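Local coordinates for protein condensin complex subunit 3 (Schizosaccharomyces pombe, PDB 5OQR) that serves as a regulatory HEAT-repeat subunit of condensin, a complex required to convert interphase chromatin into mitotic-like condensed chromosomes, at residues A[366-369]-A[370-373]. Residues are numbered along the deposited sequence; the frame is centred on the assembly and turned at random.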
ATOM      1  N   LEU A 366     -17.318  23.550  -8.302  1.00 35.73           N
ATOM      2  CA  LEU A 366     -18.725  23.931  -8.353  1.00 26.70           C
ATOM      3  C   LEU A 366     -19.542  22.920  -9.144  1.00 27.02           C
ATOM      4  O   LEU A 366     -20.693  22.634  -8.796  1.00 26.71           O
ATOM      5  CB  LEU A 366     -18.867  25.329  -8.956  1.00 28.82           C
ATOM      6  CG  LEU A 366     -18.230  26.480  -8.175  1.00 29.67           C
ATOM      7  CD1 LEU A 366     -18.460  27.794  -8.899  1.00 28.41           C
ATOM      8  CD2 LEU A 366     -18.773  26.554  -6.758  1.00 37.04           C
ATOM      9  N   LEU A 367     -18.970  22.370 -10.213  1.00 24.98           N
ATOM     10  CA  LEU A 367     -19.666  21.332 -10.964  1.00 23.66           C
ATOM     11  C   LEU A 367     -19.866  20.082 -10.117  1.00 28.52           C
ATOM     12  O   LEU A 367     -20.905  19.419 -10.214  1.00 26.94           O
ATOM     13  CB  LEU A 367     -18.888  21.002 -12.236  1.00 25.78           C
ATOM     14  CG  LEU A 367     -18.872  22.099 -13.299  1.00 27.36           C
ATOM     15  CD1 LEU A 367     -17.820  21.813 -14.356  1.00 29.56           C
ATOM     16  CD2 LEU A 367     -20.243  22.233 -13.938  1.00 29.65           C
ATOM     17  N   TYR A 368     -18.882  19.739  -9.282  1.00 27.67           N
ATOM     18  CA  TYR A 368     -19.037  18.595  -8.392  1.00 27.46           C
ATOM     19  C   TYR A 368     -20.179  18.816  -7.412  1.00 28.43           C
ATOM     20  O   TYR A 368     -20.973  17.903  -7.158  1.00 35.43           O
ATOM     21  CB  TYR A 368     -17.734  18.329  -7.634  1.00 30.08           C
ATOM     22  CG  TYR A 368     -16.720  17.518  -8.406  1.00 26.27           C
ATOM     23  CD1 TYR A 368     -17.067  16.306  -8.983  1.00 26.32           C
ATOM     24  CD2 TYR A 368     -15.417  17.964  -8.559  1.00 31.58           C
ATOM     25  CE1 TYR A 368     -16.147  15.561  -9.689  1.00 27.56           C
ATOM     26  CE2 TYR A 368     -14.489  17.230  -9.265  1.00 32.25           C
ATOM     27  CZ  TYR A 368     -14.859  16.028  -9.827  1.00 36.24           C
ATOM     28  OH  TYR A 368     -13.939  15.289 -10.533  1.00 48.27           O
ATOM     29  N   ILE A 369     -20.274  20.017  -6.845  1.00 27.53           N
ATOM     30  CA  ILE A 369     -21.404  20.338  -5.981  1.00 30.76           C
ATOM     31  C   ILE A 369     -22.708  20.203  -6.751  1.00 31.30           C
ATOM     32  O   ILE A 369     -23.709  19.709  -6.223  1.00 35.36           O
ATOM     33  CB  ILE A 369     -21.241  21.748  -5.387  1.00 26.31           C
ATOM     34  CG1 ILE A 369     -19.974  21.818  -4.533  1.00 31.10           C
ATOM     35  CG2 ILE A 369     -22.456  22.118  -4.546  1.00 31.19           C
ATOM     36  CD1 ILE A 369     -19.553  23.220  -4.170  1.00 30.90           C
ATOM     37  N   GLY A 370     -22.714  20.631  -8.013  1.00 33.25           N
ATOM     38  CA  GLY A 370     -23.932  20.561  -8.801  1.00 31.73           C
ATOM     39  C   GLY A 370     -24.321  19.139  -9.147  1.00 29.33           C
ATOM     40  O   GLY A 370     -25.504  18.791  -9.140  1.00 35.73           O
ATOM     41  N   LEU A 371     -23.335  18.297  -9.458  1.00 33.13           N
ATOM     42  CA  LEU A 371     -23.612  16.890  -9.718  1.00 33.98           C
ATOM     43  C   LEU A 371     -24.187  16.183  -8.501  1.00 37.01           C
ATOM     44  O   LEU A 371     -24.869  15.165  -8.654  1.00 48.15           O
ATOM     45  CB  LEU A 371     -22.335  16.184 -10.177  1.00 24.10           C
ATOM     46  CG  LEU A 371     -21.927  16.448 -11.627  1.00 27.54           C
ATOM     47  CD1 LEU A 371     -20.464  16.125 -11.847  1.00 27.34           C
ATOM     48  CD2 LEU A 371     -22.790  15.638 -12.572  1.00 28.36           C
ATOM     49  N   SER A 372     -23.938  16.698  -7.297  1.00 37.72           N
ATOM     50  CA  SER A 372     -24.428  16.048  -6.088  1.00 39.92           C
ATOM     51  C   SER A 372     -25.888  16.371  -5.807  1.00 46.02           C
ATOM     52  O   SER A 372     -26.584  15.568  -5.175  1.00 59.50           O
ATOM     53  CB  SER A 372     -23.573  16.463  -4.893  1.00 37.69           C
ATOM     54  OG  SER A 372     -23.779  17.826  -4.575  1.00 41.06           O
ATOM     55  N   GLN A 373     -26.369  17.525  -6.258  1.00 47.58           N
ATOM     56  CA  GLN A 373     -27.723  17.952  -5.933  1.00 63.32           C
ATOM     57  C   GLN A 373     -28.748  17.066  -6.629  1.00 70.94           C
ATOM     58  O   GLN A 373     -28.555  16.650  -7.773  1.00 74.92           O
ATOM     59  CB  GLN A 373     -27.948  19.404  -6.356  1.00 56.54           C
ATOM     60  CG  GLN A 373     -26.832  20.376  -6.008  1.00 53.46           C
ATOM     61  CD  GLN A 373     -26.678  20.593  -4.515  1.00 71.67           C
ATOM     62  OE1 GLN A 373     -26.699  19.647  -3.727  1.00 77.63           O
ATOM     63  NE2 GLN A 373     -26.528  21.851  -4.118  1.00 79.97           N
TER
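Gly370 N bonds to Leu366 O at 3.0 Å, and Leu371 N to Leu367 O at 2.8 Å with an N-H...O angle of 159°. These are regular i to i-4 bonds of helix 356-372. Ser372 N to Tyr368 O and Gln373 N to Ile369 O are weak, at poor angles. Ser372 N also bonds to Ile369 O, from above its carbonyl plane. From that same face Ser372 OG hydrogen-bonds to Ile369 O (2.5 Å). The chi1 of 69° sets this hydroxyl between its own backbone N and carbonyl carbon, turned back over the preceding turn. Asn318 of helix 308-324 bonds to the same hydroxyl. Without this hydroxyl, as with an alanine here, Ile369 O would probably keep only its backbone donors and Asn318 would lose this partner. The Gln373 side chain is poorly ordered; it bends alongside Ile369, pointing the same way. Leu371 CD1 meets Tyr368 CD1 obliquely at 4.4 Å, while the Tyr368 ring makes a cation-pi contact with Arg315. Lys411 of helix 399-412 bonds to Leu371 O and Gln373 O. The arrangement is the C-terminal turn of a helix, with i to i-3 bonding beside the i to i-4 pattern, packed against neighbouring helices of an all-helical HEAT-repeat solenoid.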